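PDB 2H4O: YonK protein from Bacillus subtilis, which is of unknown function but, as a small SPbeta prophage-derived protein, assembles into an octamer whose chains pair through intertwined beta-strands. Local coordinates for the interface of chains A and B. Coordinates in Å, arbitrary orientation; residue numbers count along the deposited sequence, not the author numbering. Chains: chain A/B, YonK protein.

Contact 1: the interface of chains A and B. Residues chain A 4-6; chain B 52, 54.
A:Lys4 and B:Glu54 bury most of the surface here and are joined by a salt bridge between neighbouring antiparallel strands of the two chains. The ammonium nitrogen NZ of A:Lys4 donates a hydrogen bond to the carboxylate oxygen OE1 of B:Glu54 at 2.8 Å. It comes to OE1 from above the carboxylate plane, 43° out of it, rather than from within it. Behind the charged end, the methylene A:Lys4 CD lies 3.9 Å from the carboxylate carbon B:Glu54 CD, so the aliphatic stem packs against the acid as the two side chains cross obliquely. Both first torsions place CG between the backbone N and the carbonyl carbon (chi1 54° in A:Lys4, 47° in B:Glu54), and both side chains then run extended, which carries the ammonium and carboxylate to the same face of the paired strands.

A second lysine, B:Lys52, supports the acid from its own strand: its NZ stands 3.8 Å from OE1 of B:Glu54. A:Lys4 thus holds OE1 by a hydrogen bond, while B:Lys52 contributes a longer salt bridge from within its own chain; two lysines so close would be expected to favour the charged carboxylate. Further along, the methyl CG2 of A:Val6, whose modelled side chain is incomplete, meets CG of B:Lys52 at 3.9 Å. The site lies where the start of strand 4-12 of chain A pairs with the end of strand 46-55 of chain B.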
loop_
_atom_site.group_PDB
_atom_site.type_symbol
_atom_site.label_atom_id
_atom_site.label_comp_id
_atom_site.label_asym_id
_atom_site.label_seq_id
_atom_site.Cartn_x
_atom_site.Cartn_y
_atom_site.Cartn_z
ATOM N N LYS A 4 9.935 -8.145 14.242
ATOM C CA LYS A 4 9.019 -7.804 15.290
ATOM C C LYS A 4 7.795 -8.686 15.296
ATOM O O LYS A 4 7.507 -9.393 14.338
ATOM C CB LYS A 4 8.593 -6.354 15.122
ATOM C CG LYS A 4 8.037 -6.033 13.775
ATOM C CD LYS A 4 7.388 -4.670 13.777
ATOM C CE LYS A 4 7.166 -4.178 12.340
ATOM N NZ LYS A 4 6.136 -3.098 12.218
ATOM N N LYS A 5 7.074 -8.619 16.406
ATOM C CA LYS A 5 5.827 -9.341 16.603
ATOM C C LYS A 5 4.716 -8.272 16.568
ATOM O O LYS A 5 4.732 -7.318 17.317
ATOM C CB LYS A 5 5.843 -10.029 17.971
ATOM C CG LYS A 5 4.572 -10.794 18.320
ATOM C CD LYS A 5 4.477 -11.113 19.810
ATOM C CE LYS A 5 5.732 -11.791 20.322
ATOM N NZ LYS A 5 5.834 -11.716 21.822
ATOM N N VAL A 6 3.761 -8.412 15.676
ATOM C CA VAL A 6 2.685 -7.455 15.625
ATOM C C VAL A 6 1.384 -8.139 16.061
ATOM O O VAL A 6 1.183 -9.319 15.819
ATOM C CB VAL A 6 2.563 -6.863 14.224
ATOM C CG2 VAL A 6 1.269 -6.180 14.092
ATOM N N LYS B 52 -3.237 -1.497 17.067
ATOM C CA LYS B 52 -2.073 -2.312 16.766
ATOM C C LYS B 52 -1.118 -2.126 17.909
ATOM O O LYS B 52 -1.068 -1.055 18.502
ATOM C CB LYS B 52 -1.433 -1.826 15.424
ATOM C CG LYS B 52 -0.286 -2.651 14.871
ATOM C CD LYS B 52 0.823 -1.799 14.317
ATOM C CE LYS B 52 0.453 -1.115 13.027
ATOM N NZ LYS B 52 1.482 -0.101 12.594
ATOM N N GLU B 54 2.910 -3.453 18.533
ATOM C CA GLU B 54 4.021 -4.245 18.042
ATOM C C GLU B 54 5.206 -4.296 19.023
ATOM O O GLU B 54 5.612 -3.292 19.554
ATOM C CB GLU B 54 4.435 -3.733 16.660
ATOM C CG GLU B 54 4.580 -2.238 16.523
ATOM C CD GLU B 54 5.198 -1.821 15.192
ATOM O OE1 GLU B 54 4.484 -1.885 14.164
ATOM O OE2 GLU B 54 6.407 -1.445 15.193
#

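Contact 2: the interface of chains A and B. Residues chain A 44-47; chain B 13-15.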
loop_
_atom_site.group_PDB
_atom_site.type_symbol
_atom_site.label_atom_id
_atom_site.label_comp_id
_atom_site.label_asym_id
_atom_site.label_seq_id
_atom_site.Cartn_x
_atom_site.Cartn_y
_atom_site.Cartn_z
ATOM N N GLY A 44 -2.090 -0.615 28.800
ATOM C CA GLY A 44 -0.771 -0.747 29.378
ATOM C C GLY A 44 0.368 -0.903 28.395
ATOM O O GLY A 44 1.469 -1.281 28.783
ATOM N N LYS A 45 0.103 -0.613 27.126
ATOM C CA LYS A 45 1.076 -0.849 26.066
ATOM C C LYS A 45 1.133 0.329 25.099
ATOM O O LYS A 45 0.119 0.972 24.827
ATOM C CB LYS A 45 0.744 -2.136 25.308
ATOM C CG LYS A 45 -0.503 -2.846 25.809
ATOM C CD LYS A 45 -0.392 -4.351 25.626
ATOM C CE LYS A 45 0.576 -4.959 26.628
ATOM N NZ LYS A 45 0.670 -6.438 26.482
ATOM N N ASN A 46 2.327 0.607 24.583
ATOM C CA ASN A 46 2.467 1.292 23.303
ATOM C C ASN A 46 1.560 0.698 22.230
ATOM O O ASN A 46 1.643 -0.491 21.922
ATOM C CB ASN A 46 3.924 1.260 22.836
ATOM C CG ASN A 46 4.871 1.881 23.844
ATOM O OD1 ASN A 46 4.599 2.948 24.395
ATOM N ND2 ASN A 46 5.993 1.213 24.090
ATOM N N VAL A 47 0.695 1.534 21.665
ATOM C CA VAL A 47 -0.203 1.103 20.601
ATOM C C VAL A 47 -0.223 2.110 19.455
ATOM O O VAL A 47 0.296 3.219 19.582
ATOM C CB VAL A 47 -1.639 0.902 21.120
ATOM C CG1 VAL A 47 -1.646 -0.039 22.315
ATOM C CG2 VAL A 47 -2.266 2.239 21.482
ATOM N N GLY B 13 0.831 5.902 20.927
ATOM C CA GLY B 13 1.442 6.159 22.221
ATOM C C GLY B 13 1.185 5.095 23.285
ATOM O O GLY B 13 0.651 4.039 23.010
ATOM N N PHE B 14 1.573 5.375 24.516
ATOM C CA PHE B 14 1.357 4.439 25.612
ATOM C C PHE B 14 -0.097 4.549 26.081
ATOM O O PHE B 14 -0.542 5.592 26.544
ATOM C CB PHE B 14 2.297 4.768 26.745
ATOM C CG PHE B 14 2.257 3.790 27.837
ATOM C CD1 PHE B 14 2.973 2.602 27.741
ATOM C CD2 PHE B 14 1.477 4.025 28.972
ATOM C CE1 PHE B 14 2.907 1.653 28.781
ATOM C CE2 PHE B 14 1.410 3.092 29.998
ATOM C CZ PHE B 14 2.124 1.907 29.904
ATOM N N PHE B 15 -0.833 3.454 25.955
ATOM C CA PHE B 15 -2.250 3.423 26.292
ATOM C C PHE B 15 -2.630 3.040 27.707
ATOM O O PHE B 15 -2.273 1.981 28.202
ATOM C CB PHE B 15 -2.971 2.494 25.333
ATOM C CG PHE B 15 -4.442 2.421 25.559
ATOM C CD1 PHE B 15 -5.202 3.576 25.622
ATOM C CD2 PHE B 15 -5.095 1.193 25.626
ATOM C CE1 PHE B 15 -6.595 3.516 25.741
ATOM C CE2 PHE B 15 -6.487 1.132 25.742
ATOM C CZ PHE B 15 -7.233 2.303 25.796
#
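B:Phe14 and B:Phe15 lie against A:Gly44 to A:Val47 in a short antiparallel pairing, with backbone hydrogen bonds as its close-fitting part. A:Gly44 N donates to B:Phe15 O at 2.7 Å, and B:Phe15 N returns a bond to A:Lys45 O at 2.9 Å. The second of these is nearly straight at the hydrogen (170°), although its donor stands well above the carbonyl plane. Beyond them A:Val47 and B:Gly13 bond reciprocally: A:Val47 N reaches B:Gly13 O at 2.8 Å, and B:Gly13 N reaches A:Val47 O at 3.0 Å. These main-chain bonds set the register of the two segments.

The side chains divide between the two faces of this pairing. On one face B:Phe14 has the most buried surface of the patch. Its CG is anti to the backbone N (chi1 -174°), which lays the ring along the chain A backbone towards A:Gly44. There the ring carbons CE1 and CZ lie against the A:Gly44 carbonyl group, CE1 of B:Phe14 being 3.3 Å from A:Gly44 O, and CZ of B:Phe14 lies 4.0 Å from A:Gly44 CA. With no side chain of its own, the glycine may let the aromatic ring come this close to the main chain.

The opposite face is more loosely joined across the chains. There CG2 of A:Val47 touches CB of B:Phe15 at 3.9 Å, while the B:Phe15 ring points away from the chain A segment. The long side chain of A:Lys45 likewise extends away from the paired backbones and adds little to the grip. Back on the B:Phe14 face, the amide of A:Asn46 is turned 76° from the ring, and its oxygen OD1 lies in the ring plane at the edge, 3.7 Å from CD1 of B:Phe14.

About 12 Å separates the C-alpha centres of contact 1 and contact 2, and both draw on strand 46-55: contact 1 uses its end in chain B, contact 2 its beginning and the loop residues just before it in chain A. Contact 1 adds the start of strand 4-12 of chain A, whereas contact 2 takes in the extended glycine junction between strands 4-12 and 14-16 of chain B, with the start of strand 14-16. Since the interface is two-fold symmetric, strand 46-55 of either copy is engaged near both ends, which suggests that the two chains form an interlocked pair, plausibly a building unit of the octamer.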